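Local coordinates for protein endopolygalacturonase (Chondrostereum purpureum, PDB 1K5C) that probably hydrolyses alpha-1,4 linkages between galacturonosyl units of polygalacturonate, as a fungal endo-acting glycoside hydrolase of family 28, at residues C3-V8 with A19-F25; T32-P37 with P59-G65; K96-L101 with V114-A119; F51-T55 with A82-D86; V138-D144 with I168-Q172. One frame throughout, in Å; residues are numbered along the deposited sequence.

Contact 1 of 5, residues C3-V8 with A19-F25; sequences CTVKSV and AVTLNGF
Buried Val5 (chi1 t) forms the apolar centre: Val5 CG2 meets Val20 CG1 at 4.0 Å, and Val5 CG1 meets Leu22 CD1 at 3.8 Å and Phe25 CE2 at 4.1 Å. The Phe25 ring, set by a p rotamer, turns one face to the Lys6-Ser7 peptide; Ser7 N, 3.8 Å from Phe25 CE2, finds no acceptor. Around this core two extended backbones run parallel, Thr4 beside Thr21 (CA-CA 4.6 Å) and Val5 beside Leu22 (4.9 Å). Three bonds join them: Thr21 N to Cys3 O (2.9 Å), Val5 N to Thr21 O (2.8 Å) and Asn23 N to Val5 O (2.9 Å). Both threonines occupy the opposite face from Val5. At the polar edge, water 1 donates to Lys6 O (2.9 Å) and weakly to Gly24 O (3.3 Å). A disulfide from Cys3 to Cys17 ties the start of the segment covalently. Strand 4-5 is the first of the parallel beta-helix; strand 19-22 pairs on its other side with strand 42-45, and Leu22 and Phe25 pack on Leu35 and Leu33 of strand 33-35.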
# COMPACT_ATOMS: atom_id res chain seq x y z
N CYS A 3 10.13 16.38 26.84
CA CYS A 3 9.75 15.16 26.10
C CYS A 3 8.33 15.24 25.59
O CYS A 3 7.80 14.22 25.12
CB CYS A 3 10.00 13.92 26.96
SG CYS A 3 11.78 13.70 27.35
N THR A 4 7.73 16.41 25.58
CA THR A 4 6.41 16.62 24.97
C THR A 4 6.61 17.53 23.78
O THR A 4 7.14 18.61 23.89
CB THR A 4 5.43 17.30 25.94
OG1 THR A 4 5.30 16.42 27.05
CG2 THR A 4 4.01 17.48 25.39
N VAL A 5 6.14 17.07 22.65
CA VAL A 5 6.24 17.81 21.39
C VAL A 5 4.96 18.58 21.17
O VAL A 5 3.88 17.98 21.05
CB VAL A 5 6.52 16.85 20.22
CG1 VAL A 5 6.54 17.60 18.89
CG2 VAL A 5 7.83 16.14 20.49
N LYS A 6 5.10 19.91 21.13
CA LYS A 6 3.96 20.78 21.01
C LYS A 6 3.98 21.60 19.71
O LYS A 6 3.03 22.37 19.48
CB LYS A 6 3.93 21.77 22.24
CG LYS A 6 3.90 20.95 23.57
CD LYS A 6 3.55 21.91 24.67
CE LYS A 6 3.25 21.24 26.02
NZ LYS A 6 3.67 22.11 27.16
N SER A 7 5.00 21.45 18.90
CA SER A 7 5.22 22.25 17.70
C SER A 7 6.29 21.58 16.85
O SER A 7 6.95 20.66 17.35
CB SER A 7 5.76 23.68 18.05
OG SER A 7 7.11 23.50 18.51
N VAL A 8 6.41 22.04 15.60
CA VAL A 8 7.45 21.49 14.73
C VAL A 8 8.79 21.79 15.37
O VAL A 8 9.69 20.96 15.25
CB VAL A 8 7.35 21.99 13.28
CG1 VAL A 8 6.01 21.58 12.67
CG2 VAL A 8 7.53 23.47 13.07
N ALA A 19 10.28 8.25 26.62
CA ALA A 19 8.82 8.36 26.54
C ALA A 19 8.55 9.75 26.00
O ALA A 19 8.77 10.78 26.68
CB ALA A 19 8.19 8.19 27.91
N VAL A 20 8.09 9.83 24.76
CA VAL A 20 7.78 11.08 24.08
C VAL A 20 6.26 11.21 23.98
O VAL A 20 5.62 10.21 23.61
CB VAL A 20 8.41 11.10 22.67
CG1 VAL A 20 8.00 12.34 21.86
CG2 VAL A 20 9.93 11.05 22.80
N THR A 21 5.71 12.36 24.29
CA THR A 21 4.31 12.63 24.06
C THR A 21 4.18 13.60 22.90
O THR A 21 4.78 14.66 22.94
CB THR A 21 3.67 13.26 25.32
OG1 THR A 21 3.86 12.34 26.41
CG2 THR A 21 2.18 13.44 25.11
N LEU A 22 3.41 13.18 21.91
CA LEU A 22 3.19 14.01 20.72
C LEU A 22 1.82 14.65 20.93
O LEU A 22 0.78 13.98 20.76
CB LEU A 22 3.34 13.11 19.48
CG LEU A 22 3.09 13.78 18.15
CD1 LEU A 22 4.07 14.90 17.92
CD2 LEU A 22 3.28 12.61 17.12
N ASN A 23 1.80 15.93 21.31
CA ASN A 23 0.53 16.63 21.48
C ASN A 23 -0.09 16.98 20.10
O ASN A 23 0.54 16.86 19.06
CB ASN A 23 0.71 17.86 22.35
CG ASN A 23 0.73 17.62 23.84
OD1 ASN A 23 0.75 16.49 24.24
ND2 ASN A 23 0.67 18.68 24.67
N GLY A 24 -1.35 17.38 20.16
CA GLY A 24 -2.06 17.89 18.94
C GLY A 24 -1.66 19.35 18.70
O GLY A 24 -1.44 20.14 19.61
N PHE A 25 -1.51 19.67 17.40
CA PHE A 25 -1.17 21.02 16.93
C PHE A 25 -1.31 21.03 15.43
O PHE A 25 -1.54 19.99 14.79
CB PHE A 25 0.25 21.48 17.37
CG PHE A 25 1.38 20.57 16.99
CD1 PHE A 25 2.11 20.75 15.80
CD2 PHE A 25 1.77 19.56 17.85
CE1 PHE A 25 3.18 19.93 15.50
CE2 PHE A 25 2.82 18.70 17.55
CZ PHE A 25 3.52 18.90 16.38
O HOH W 1 0.64 22.22 21.17

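Contact 2 of 5, residues T32-P37 with P59-G65; sequences TLVLNP and PLFTIDG
Successive coils of a parallel beta-helix are joined by an in-register ladder of peptide hydrogen bonds, and residues 32-37 beside 59-65 give a clean instance. Strands 33-35 and 61-65 run parallel, with axes 4.8 Å apart and 6° between their directions; Leu33 pairs with Phe61, Val34 with Thr62 and Leu35 with Ile63, at CA-CA distances of 4.7 to 4.8 Å. Four bonds zigzag between them: Leu33 N donates to Leu60 O (2.9 Å), Thr62 N to Leu33 O (3.0 Å), Leu35 N to Thr62 O (2.9 Å) and Asp64 N to Leu35 O (3.1 Å). Where the ladder ends, water 2 takes over, donating to Pro37 O at 2.8 Å and Asp64 O at 2.7 Å. On the next coil, the backbone of Phe61 bonds to Phe100 and Lys102, and that of Ile63 to Lys102 and Lys104; Asp64 OD1 is satisfied by a glycerol, probably from the crystallisation liquor. On the buried face, Leu33 (t, p) brings CD2 to 3.6 Å from Phe61 CD1, Leu35 (m, t) brings CD1 to 3.8 Å from Phe61 CE1, and Leu35 CB lies 4.0 Å from Ile63 CG1. Val34 and Thr62 occupy the other face. The peptides thus satisfy one another along the ladder, a water bridges the two carbonyls beyond it, and the stacked Leu33, Leu35, Phe61 and Ile63 supply the apolar layer.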
# COMPACT_ATOMS: atom_id res chain seq x y z
N THR A 32 7.68 21.01 8.04
CA THR A 32 7.45 19.58 8.17
C THR A 32 7.66 19.16 9.62
O THR A 32 8.27 19.92 10.41
CB THR A 32 8.33 18.75 7.24
OG1 THR A 32 9.68 19.02 7.64
CG2 THR A 32 8.13 19.10 5.79
N LEU A 33 7.15 17.98 9.95
CA LEU A 33 7.25 17.41 11.32
C LEU A 33 8.14 16.19 11.21
O LEU A 33 7.77 15.22 10.58
CB LEU A 33 5.86 17.10 11.83
CG LEU A 33 5.84 16.43 13.24
CD1 LEU A 33 6.57 17.33 14.27
CD2 LEU A 33 4.42 16.17 13.67
N VAL A 34 9.32 16.29 11.82
CA VAL A 34 10.35 15.24 11.73
C VAL A 34 10.70 14.79 13.14
O VAL A 34 11.09 15.57 13.99
CB VAL A 34 11.59 15.77 11.02
CG1 VAL A 34 12.71 14.72 10.97
CG2 VAL A 34 11.23 16.19 9.56
N LEU A 35 10.56 13.47 13.37
CA LEU A 35 10.90 12.88 14.66
C LEU A 35 11.98 11.82 14.47
O LEU A 35 11.80 10.89 13.67
CB LEU A 35 9.67 12.23 15.33
CG LEU A 35 8.55 13.19 15.72
CD1 LEU A 35 7.26 12.43 16.01
CD2 LEU A 35 8.97 14.08 16.90
N ASN A 36 13.06 11.97 15.26
CA ASN A 36 14.16 11.01 15.27
C ASN A 36 14.34 10.51 16.71
O ASN A 36 15.23 10.99 17.44
CB ASN A 36 15.48 11.64 14.77
CG ASN A 36 15.39 11.93 13.29
OD1 ASN A 36 15.19 11.04 12.48
ND2 ASN A 36 15.53 13.20 12.91
N PRO A 37 13.45 9.65 17.17
CA PRO A 37 13.48 9.28 18.62
C PRO A 37 14.67 8.37 18.93
O PRO A 37 15.24 7.69 18.09
CB PRO A 37 12.15 8.53 18.82
CG PRO A 37 11.36 8.74 17.57
CD PRO A 37 12.36 8.98 16.48
N PRO A 59 7.79 14.02 2.09
CA PRO A 59 6.82 13.78 3.15
C PRO A 59 6.67 14.98 4.07
O PRO A 59 7.60 15.73 4.35
CB PRO A 59 7.47 12.63 3.96
CG PRO A 59 8.92 12.71 3.63
CD PRO A 59 9.04 13.25 2.24
N LEU A 60 5.41 15.16 4.59
CA LEU A 60 5.16 16.24 5.54
C LEU A 60 5.42 15.79 6.98
O LEU A 60 5.65 16.66 7.85
CB LEU A 60 3.73 16.76 5.41
CG LEU A 60 3.35 17.30 4.02
CD1 LEU A 60 1.91 17.84 4.07
CD2 LEU A 60 4.35 18.37 3.54
N PHE A 61 5.44 14.48 7.21
CA PHE A 61 5.76 13.89 8.51
C PHE A 61 6.74 12.76 8.25
O PHE A 61 6.42 11.90 7.42
CB PHE A 61 4.49 13.34 9.18
CG PHE A 61 4.76 12.56 10.47
CD1 PHE A 61 4.98 13.22 11.64
CD2 PHE A 61 4.82 11.16 10.46
CE1 PHE A 61 5.22 12.50 12.82
CE2 PHE A 61 5.02 10.47 11.64
CZ PHE A 61 5.23 11.15 12.82
N THR A 62 7.86 12.75 8.95
CA THR A 62 8.83 11.65 8.86
C THR A 62 9.19 11.20 10.28
O THR A 62 9.56 12.05 11.09
CB THR A 62 10.11 12.08 8.15
OG1 THR A 62 9.81 12.56 6.83
CG2 THR A 62 11.08 10.91 7.98
N ILE A 63 9.13 9.90 10.52
CA ILE A 63 9.64 9.35 11.77
C ILE A 63 10.60 8.23 11.39
O ILE A 63 10.33 7.40 10.51
CB ILE A 63 8.50 8.90 12.70
CG1 ILE A 63 9.08 8.43 14.06
CG2 ILE A 63 7.57 7.87 12.08
CD1 ILE A 63 8.04 8.34 15.14
N ASP A 64 11.79 8.28 12.03
CA ASP A 64 12.87 7.34 11.72
C ASP A 64 13.52 6.95 13.02
O ASP A 64 14.04 7.83 13.72
CB ASP A 64 13.86 8.01 10.78
CG ASP A 64 14.96 7.13 10.27
OD1 ASP A 64 14.96 5.94 10.57
OD2 ASP A 64 15.83 7.68 9.54
N GLY A 65 13.52 5.67 13.36
CA GLY A 65 14.20 5.23 14.58
C GLY A 65 14.21 3.70 14.60
O GLY A 65 13.65 3.05 13.71
O HOH W 2 16.05 8.30 15.53

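Contact 3 of 5, residues K96-L101 with V114-A119; sequences KPHPFL and VLNSPA
The loop entering strand 101-104 packs on the turn leaving strand 108-115 by the fit of side chains. Pro118 is the principal bump: Pro118 CB presses to 3.8 Å from Pro97 CD and 3.6 Å from Pro97 O, while Pro118 CD sits 4.3 Å from Phe100 CG, so the proline fills the hollow between Pro97 and Phe100. The Phe100 side chain (chi1 t) reaches in turn into a recess edged by Val114 and Ser117; Val114 CG1 approaches the ring edge, 3.5 Å from Phe100 CD2, and Ser117 CB lies 3.9 Å from that same Phe100 CD2. Leu101 CD2 closes one end against Val114 CG2 (3.8 Å). At the other end, Ala119 CB rests 3.8 Å from Lys96 CB and 4.2 Å from His98 CB. Two backbone features shape the path: a cis peptide between His98 and Pro99, and Asn116 at phi/psi 54/60, where the chain bends after strand 108-115. Water 3 supplies the polar link, donating to Pro97 O and accepting from Ala119 N, each at 2.8 Å. Ser117 O also receives Trp85 NE1, and Lys96 NZ bonds to Thr94 O and makes a salt bridge with Asp86. The contact packs the turn after strand 108-115 inside the parallel beta-helix fold of family 28, beside its substrate site: the Ala119 side chain lies about 4 Å from that of Asn151, a galacturonate-binding residue.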
# COMPACT_ATOMS: atom_id res chain seq x y z
N LYS A 96 0.54 18.02 -5.30
CA LYS A 96 0.08 17.22 -4.17
C LYS A 96 1.29 16.89 -3.29
O LYS A 96 2.15 16.10 -3.74
CB LYS A 96 -0.58 15.90 -4.61
CG LYS A 96 -1.50 15.97 -5.83
CD LYS A 96 -2.71 16.87 -5.57
CE LYS A 96 -3.81 16.75 -6.67
NZ LYS A 96 -3.34 17.00 -8.07
N PRO A 97 1.42 17.34 -2.05
CA PRO A 97 2.50 16.86 -1.20
C PRO A 97 2.37 15.34 -0.99
O PRO A 97 1.32 14.87 -0.54
CB PRO A 97 2.28 17.64 0.11
CG PRO A 97 1.51 18.90 -0.28
CD PRO A 97 0.60 18.38 -1.41
N HIS A 98 3.42 14.61 -1.34
CA HIS A 98 3.33 13.15 -1.23
C HIS A 98 4.73 12.58 -1.05
O HIS A 98 5.71 13.20 -1.53
CB HIS A 98 2.64 12.51 -2.44
CG HIS A 98 3.44 12.61 -3.71
ND1 HIS A 98 4.20 11.60 -4.27
CD2 HIS A 98 3.60 13.72 -4.52
CE1 HIS A 98 4.76 12.07 -5.40
NE2 HIS A 98 4.42 13.30 -5.53
N PRO A 99 4.86 11.44 -0.38
CA PRO A 99 3.82 10.83 0.47
C PRO A 99 3.48 11.81 1.59
O PRO A 99 4.21 12.78 1.85
CB PRO A 99 4.51 9.55 0.99
CG PRO A 99 5.95 9.96 1.09
CD PRO A 99 6.18 10.84 -0.13
N PHE A 100 2.39 11.52 2.32
CA PHE A 100 2.03 12.36 3.46
C PHE A 100 2.95 12.03 4.64
O PHE A 100 3.63 12.92 5.17
CB PHE A 100 0.53 12.17 3.71
CG PHE A 100 -0.04 12.98 4.87
CD1 PHE A 100 0.57 14.13 5.37
CD2 PHE A 100 -1.24 12.56 5.43
CE1 PHE A 100 -0.03 14.81 6.43
CE2 PHE A 100 -1.83 13.22 6.48
CZ PHE A 100 -1.22 14.37 7.00
N LEU A 101 2.92 10.74 5.06
CA LEU A 101 3.78 10.25 6.12
C LEU A 101 4.86 9.34 5.54
O LEU A 101 4.61 8.59 4.60
CB LEU A 101 2.98 9.39 7.12
CG LEU A 101 2.13 10.09 8.15
CD1 LEU A 101 1.06 10.90 7.60
CD2 LEU A 101 1.60 9.07 9.15
N VAL A 114 -4.70 8.23 9.34
CA VAL A 114 -4.37 9.26 8.36
C VAL A 114 -5.68 9.64 7.69
O VAL A 114 -6.33 8.77 7.10
CB VAL A 114 -3.34 8.72 7.34
CG1 VAL A 114 -3.18 9.70 6.22
CG2 VAL A 114 -2.03 8.40 8.09
N LEU A 115 -6.05 10.91 7.81
CA LEU A 115 -7.32 11.41 7.28
C LEU A 115 -7.01 12.33 6.08
O LEU A 115 -6.27 13.32 6.22
CB LEU A 115 -8.04 12.19 8.36
CG LEU A 115 -9.33 12.90 7.93
CD1 LEU A 115 -10.43 11.89 7.49
CD2 LEU A 115 -9.87 13.76 9.07
N ASN A 116 -7.59 12.02 4.93
CA ASN A 116 -7.52 12.92 3.77
C ASN A 116 -6.08 13.33 3.40
O ASN A 116 -5.71 14.51 3.37
CB ASN A 116 -8.44 14.13 3.99
CG ASN A 116 -9.87 13.66 4.19
OD1 ASN A 116 -10.27 12.62 3.63
ND2 ASN A 116 -10.62 14.44 4.96
N SER A 117 -5.27 12.31 3.07
CA SER A 117 -3.97 12.61 2.50
C SER A 117 -4.13 13.34 1.16
O SER A 117 -5.05 13.07 0.39
CB SER A 117 -3.16 11.32 2.32
OG SER A 117 -3.82 10.39 1.45
N PRO A 118 -3.19 14.27 0.83
CA PRO A 118 -3.26 14.92 -0.50
C PRO A 118 -3.18 13.92 -1.63
O PRO A 118 -3.90 14.09 -2.63
CB PRO A 118 -2.09 15.91 -0.48
CG PRO A 118 -1.98 16.29 1.02
CD PRO A 118 -2.21 14.93 1.72
N ALA A 119 -2.32 12.93 -1.51
CA ALA A 119 -2.19 11.84 -2.51
C ALA A 119 -1.72 10.62 -1.71
O ALA A 119 -2.42 10.18 -0.80
CB ALA A 119 -1.33 12.27 -3.69
O HOH W 3 -0.19 12.70 0.34

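Contact 4 of 5, residues F51-T55 with A82-D86; sequences FAKTT and ALYWD
Residues 51-55 follow strand 49-51 in an extended course, with Ala52 at phi/psi -59/154 and Lys53 at -56/132, whereas 82-86 begins with the end of a 3-10 turn at Ala82-Leu83 and then opens out at Trp85 (-56/136). The backbones stay well apart, the nearest CA atoms being those of Lys53 and Leu83 at 7.0 Å, so these two loops of the beta-helix are joined by a few side chains rather than by strands. Two long side chains span the gap. Lys53, trans at all four chi angles, stretches across the Tyr84 ring: Lys53 CE lies over one face, Lys53 CG is 3.8 Å from Tyr84 CZ, and Lys53 CD packs 3.8 Å from Leu83 CB, before Lys53 NZ donates to Leu83 O at 2.9 Å. In the other direction Tyr84 (chi1 m) sends its hydroxyl to the first loop, where Tyr84 OH accepts from Thr54 N at 3.0 Å and lies 2.6 Å from water 4, which lies 2.9 Å from Phe51 O. The Tyr84 ring also packs on Pro97 and Pro118, tying this surface joint to the interior. Lys53 NZ is far from the centroid of the Tyr84 ring, so any cation-pi term is at most weak. The chemistry implies a reciprocal exchange: each segment offers a side-chain polar group to the other's backbone, with the lysine methylenes lying over one face of the Tyr84 ring.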
# COMPACT_ATOMS: atom_id res chain seq x y z
N PHE A 51 -2.39 19.46 9.13
CA PHE A 51 -1.36 20.05 8.27
C PHE A 51 -2.02 21.12 7.40
O PHE A 51 -2.86 20.83 6.51
CB PHE A 51 -0.74 18.97 7.40
CG PHE A 51 0.10 18.01 8.22
CD1 PHE A 51 -0.48 17.05 9.07
CD2 PHE A 51 1.51 18.06 8.13
CE1 PHE A 51 0.29 16.21 9.83
CE2 PHE A 51 2.28 17.17 8.88
CZ PHE A 51 1.66 16.24 9.74
N ALA A 52 -1.69 22.39 7.67
CA ALA A 52 -2.23 23.49 6.87
C ALA A 52 -1.83 23.30 5.42
O ALA A 52 -0.77 22.73 5.09
CB ALA A 52 -1.69 24.83 7.42
N LYS A 53 -2.64 23.85 4.50
CA LYS A 53 -2.32 23.73 3.07
C LYS A 53 -0.91 24.28 2.81
O LYS A 53 -0.55 25.39 3.25
CB LYS A 53 -3.34 24.45 2.20
CG LYS A 53 -3.17 24.07 0.72
CD LYS A 53 -4.24 24.62 -0.17
CE LYS A 53 -4.00 24.23 -1.63
NZ LYS A 53 -5.08 24.74 -2.52
N THR A 54 -0.11 23.50 2.08
CA THR A 54 1.31 23.78 1.93
C THR A 54 1.74 23.62 0.48
O THR A 54 1.11 22.88 -0.29
CB THR A 54 2.11 22.84 2.86
OG1 THR A 54 3.48 23.28 2.88
CG2 THR A 54 2.03 21.38 2.44
N THR A 55 2.84 24.26 0.14
CA THR A 55 3.47 24.14 -1.17
C THR A 55 4.65 23.18 -1.12
O THR A 55 5.22 22.89 -2.21
CB THR A 55 3.90 25.50 -1.77
OG1 THR A 55 5.00 26.02 -0.95
CG2 THR A 55 2.77 26.47 -1.80
N ALA A 82 -8.73 17.48 0.59
CA ALA A 82 -9.71 18.10 -0.30
C ALA A 82 -9.29 19.49 -0.76
O ALA A 82 -9.82 19.98 -1.79
CB ALA A 82 -11.09 18.17 0.35
N LEU A 83 -8.32 20.12 -0.08
CA LEU A 83 -7.81 21.40 -0.57
C LEU A 83 -6.90 21.26 -1.78
O LEU A 83 -6.53 22.28 -2.41
CB LEU A 83 -7.06 22.12 0.56
CG LEU A 83 -7.86 22.40 1.81
CD1 LEU A 83 -6.94 23.12 2.86
CD2 LEU A 83 -9.12 23.21 1.54
N TYR A 84 -6.50 20.03 -2.08
CA TYR A 84 -5.61 19.76 -3.22
C TYR A 84 -6.29 18.97 -4.32
O TYR A 84 -5.97 19.12 -5.49
CB TYR A 84 -4.43 18.97 -2.75
CG TYR A 84 -3.61 19.51 -1.57
CD1 TYR A 84 -2.46 20.24 -1.78
CD2 TYR A 84 -4.04 19.24 -0.28
CE1 TYR A 84 -1.74 20.74 -0.68
CE2 TYR A 84 -3.29 19.68 0.84
CZ TYR A 84 -2.13 20.42 0.60
OH TYR A 84 -1.35 20.83 1.66
N TRP A 85 -7.18 18.01 -3.95
CA TRP A 85 -7.67 17.03 -4.93
C TRP A 85 -8.31 17.70 -6.12
O TRP A 85 -9.15 18.59 -5.99
CB TRP A 85 -8.71 16.13 -4.25
CG TRP A 85 -8.18 15.29 -3.13
CD1 TRP A 85 -6.89 14.82 -2.97
CD2 TRP A 85 -8.94 14.80 -2.02
NE1 TRP A 85 -6.82 14.06 -1.82
CE2 TRP A 85 -8.05 14.06 -1.21
CE3 TRP A 85 -10.27 14.96 -1.61
CZ2 TRP A 85 -8.45 13.44 -0.01
CZ3 TRP A 85 -10.67 14.36 -0.40
CH2 TRP A 85 -9.76 13.62 0.38
N ASP A 86 -7.96 17.18 -7.30
CA ASP A 86 -8.46 17.77 -8.55
C ASP A 86 -8.71 16.68 -9.61
O ASP A 86 -8.83 17.03 -10.81
CB ASP A 86 -7.51 18.81 -9.07
CG ASP A 86 -6.18 18.25 -9.54
OD1 ASP A 86 -5.91 17.08 -9.24
OD2 ASP A 86 -5.38 18.99 -10.20
O HOH W 4 -1.93 19.69 3.96

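Contact 5 of 5, residues V138-D144 with I168-Q172; sequences VDDFAGD and IVKNQ
This contact ends a parallel strand pair of the beta-helix close to the substrate site, the Gln172 side chain being about 6 Å from that of His195, a galacturonate-binding residue. Val138 lies beside Val169 (CA-CA 4.7 Å) and Asp139 beside Lys170 (5.2 Å). Val138 N donates to Ile168 O (2.8 Å), Lys170 N to Val138 O (2.9 Å) and Asp140 N to Lys170 O (2.8 Å), while Val138 CB packs 4.2 Å from Val169 CG1. Asp139 (chi1 t) then forms an Asx turn, its OD1 accepting from Phe141 N at 3.0 Å, and the chain enters the 3-10 segment 141-144. Lys170 (m, t, t, t) reaches Asp139 through water 5, 2.8 Å from Lys170 NZ and 2.9 Å from Asp139 OD2. Water 6 donates to Asp144 OD1 (2.9 Å) and Asn171 O (3.0 Å). The Asp140 carboxylate is hydrogen-bonded to Ser117 OG, and Asp144 makes a salt bridge with Arg220. Water thus joins the charged pair at the ladder's last bridge and, past it, Asp144 to the Asn171 carbonyl, while the Asx turn redirects the chain.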
# COMPACT_ATOMS: atom_id res chain seq x y z
N VAL A 138 -6.37 4.47 7.03
CA VAL A 138 -6.20 5.54 6.03
C VAL A 138 -7.62 5.84 5.56
O VAL A 138 -8.21 5.06 4.80
CB VAL A 138 -5.28 5.13 4.87
CG1 VAL A 138 -5.27 6.24 3.83
CG2 VAL A 138 -3.88 4.84 5.41
N ASP A 139 -8.18 6.95 6.06
CA ASP A 139 -9.52 7.35 5.68
C ASP A 139 -9.41 8.50 4.67
O ASP A 139 -9.30 9.67 5.04
CB ASP A 139 -10.36 7.78 6.88
CG ASP A 139 -11.76 8.12 6.50
OD1 ASP A 139 -12.05 8.30 5.29
OD2 ASP A 139 -12.63 8.21 7.42
N ASP A 140 -9.43 8.09 3.37
CA ASP A 140 -9.53 9.01 2.28
C ASP A 140 -10.89 8.89 1.58
O ASP A 140 -11.05 9.25 0.41
CB ASP A 140 -8.38 8.82 1.26
CG ASP A 140 -7.09 9.33 1.77
OD1 ASP A 140 -6.98 10.05 2.76
OD2 ASP A 140 -6.05 8.94 1.08
N PHE A 141 -11.91 8.44 2.32
CA PHE A 141 -13.25 8.25 1.72
C PHE A 141 -13.77 9.53 1.07
O PHE A 141 -14.47 9.46 0.04
CB PHE A 141 -14.20 7.76 2.83
CG PHE A 141 -15.60 7.56 2.30
CD1 PHE A 141 -15.90 6.45 1.47
CD2 PHE A 141 -16.61 8.43 2.60
CE1 PHE A 141 -17.18 6.28 0.99
CE2 PHE A 141 -17.89 8.25 2.07
CZ PHE A 141 -18.16 7.16 1.26
N ALA A 142 -13.50 10.71 1.66
CA ALA A 142 -13.98 11.96 1.09
C ALA A 142 -13.49 12.13 -0.34
O ALA A 142 -14.11 12.88 -1.14
CB ALA A 142 -13.51 13.12 1.97
N GLY A 143 -12.37 11.50 -0.70
CA GLY A 143 -11.83 11.57 -2.07
C GLY A 143 -12.73 10.91 -3.11
O GLY A 143 -12.49 11.11 -4.32
N ASP A 144 -13.73 10.14 -2.70
CA ASP A 144 -14.63 9.55 -3.68
C ASP A 144 -15.50 10.60 -4.33
O ASP A 144 -15.99 10.43 -5.46
CB ASP A 144 -15.56 8.53 -3.02
CG ASP A 144 -14.92 7.19 -2.68
OD1 ASP A 144 -13.71 7.04 -2.85
OD2 ASP A 144 -15.71 6.29 -2.28
N ILE A 168 -7.16 -0.50 7.94
CA ILE A 168 -8.35 -0.18 7.16
C ILE A 168 -7.97 0.92 6.18
O ILE A 168 -7.39 1.92 6.60
CB ILE A 168 -9.51 0.30 8.06
CG1 ILE A 168 -9.92 -0.82 9.03
CG2 ILE A 168 -10.65 0.85 7.25
CD1 ILE A 168 -10.89 -0.39 10.11
N VAL A 169 -8.25 0.73 4.90
CA VAL A 169 -7.96 1.76 3.89
C VAL A 169 -9.20 2.01 3.05
O VAL A 169 -9.73 1.09 2.41
CB VAL A 169 -6.78 1.32 2.95
CG1 VAL A 169 -6.57 2.39 1.90
CG2 VAL A 169 -5.54 1.01 3.76
N LYS A 170 -9.64 3.27 3.02
CA LYS A 170 -10.76 3.74 2.20
C LYS A 170 -10.16 4.81 1.27
O LYS A 170 -9.77 5.89 1.74
CB LYS A 170 -11.84 4.38 3.07
CG LYS A 170 -12.41 3.39 4.12
CD LYS A 170 -13.41 4.10 5.03
CE LYS A 170 -14.01 3.09 6.04
NZ LYS A 170 -14.80 3.88 7.04
N ASN A 171 -10.03 4.50 -0.01
CA ASN A 171 -9.24 5.39 -0.87
C ASN A 171 -9.64 5.23 -2.33
O ASN A 171 -10.73 4.74 -2.62
CB ASN A 171 -7.72 5.18 -0.63
CG ASN A 171 -7.28 3.87 -1.21
OD1 ASN A 171 -8.12 2.99 -1.49
ND2 ASN A 171 -5.97 3.68 -1.35
N GLN A 172 -8.75 5.73 -3.22
CA GLN A 172 -9.02 5.78 -4.66
C GLN A 172 -7.89 5.15 -5.46
O GLN A 172 -7.84 5.31 -6.69
CB GLN A 172 -9.29 7.20 -5.18
CG GLN A 172 -10.46 7.88 -4.53
CD GLN A 172 -10.22 8.35 -3.11
OE1 GLN A 172 -11.15 8.17 -2.22
NE2 GLN A 172 -9.13 8.96 -2.83
O HOH W 5 -13.04 5.55 8.49
O HOH W 6 -13.03 5.18 -0.69

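Read from the N terminus, contact 1 closes the first loop and pairs strands 4-5 and 19-22 before contact 2 opens. Contacts 2 and 4 cross: 51-55 falls between the two segments of contact 2, and 59-65 between those of contact 4. Contact 3 then closes the loop through strands 101-104 and 108-115, and contact 5 the one from the 3-10 segment 141-144 to strand 162-170. Physically they form a chain of touches: Phe25 on Leu33 joins contacts 1 and 2, Phe100 O bonds to backbone nitrogens of contact 2, Lys96 meets Asp86 between contacts 3 and 4, and Val114 O receives Asp139 N between contacts 3 and 5. Together they connect the beta-helix's N-terminal end to the substrate-site region.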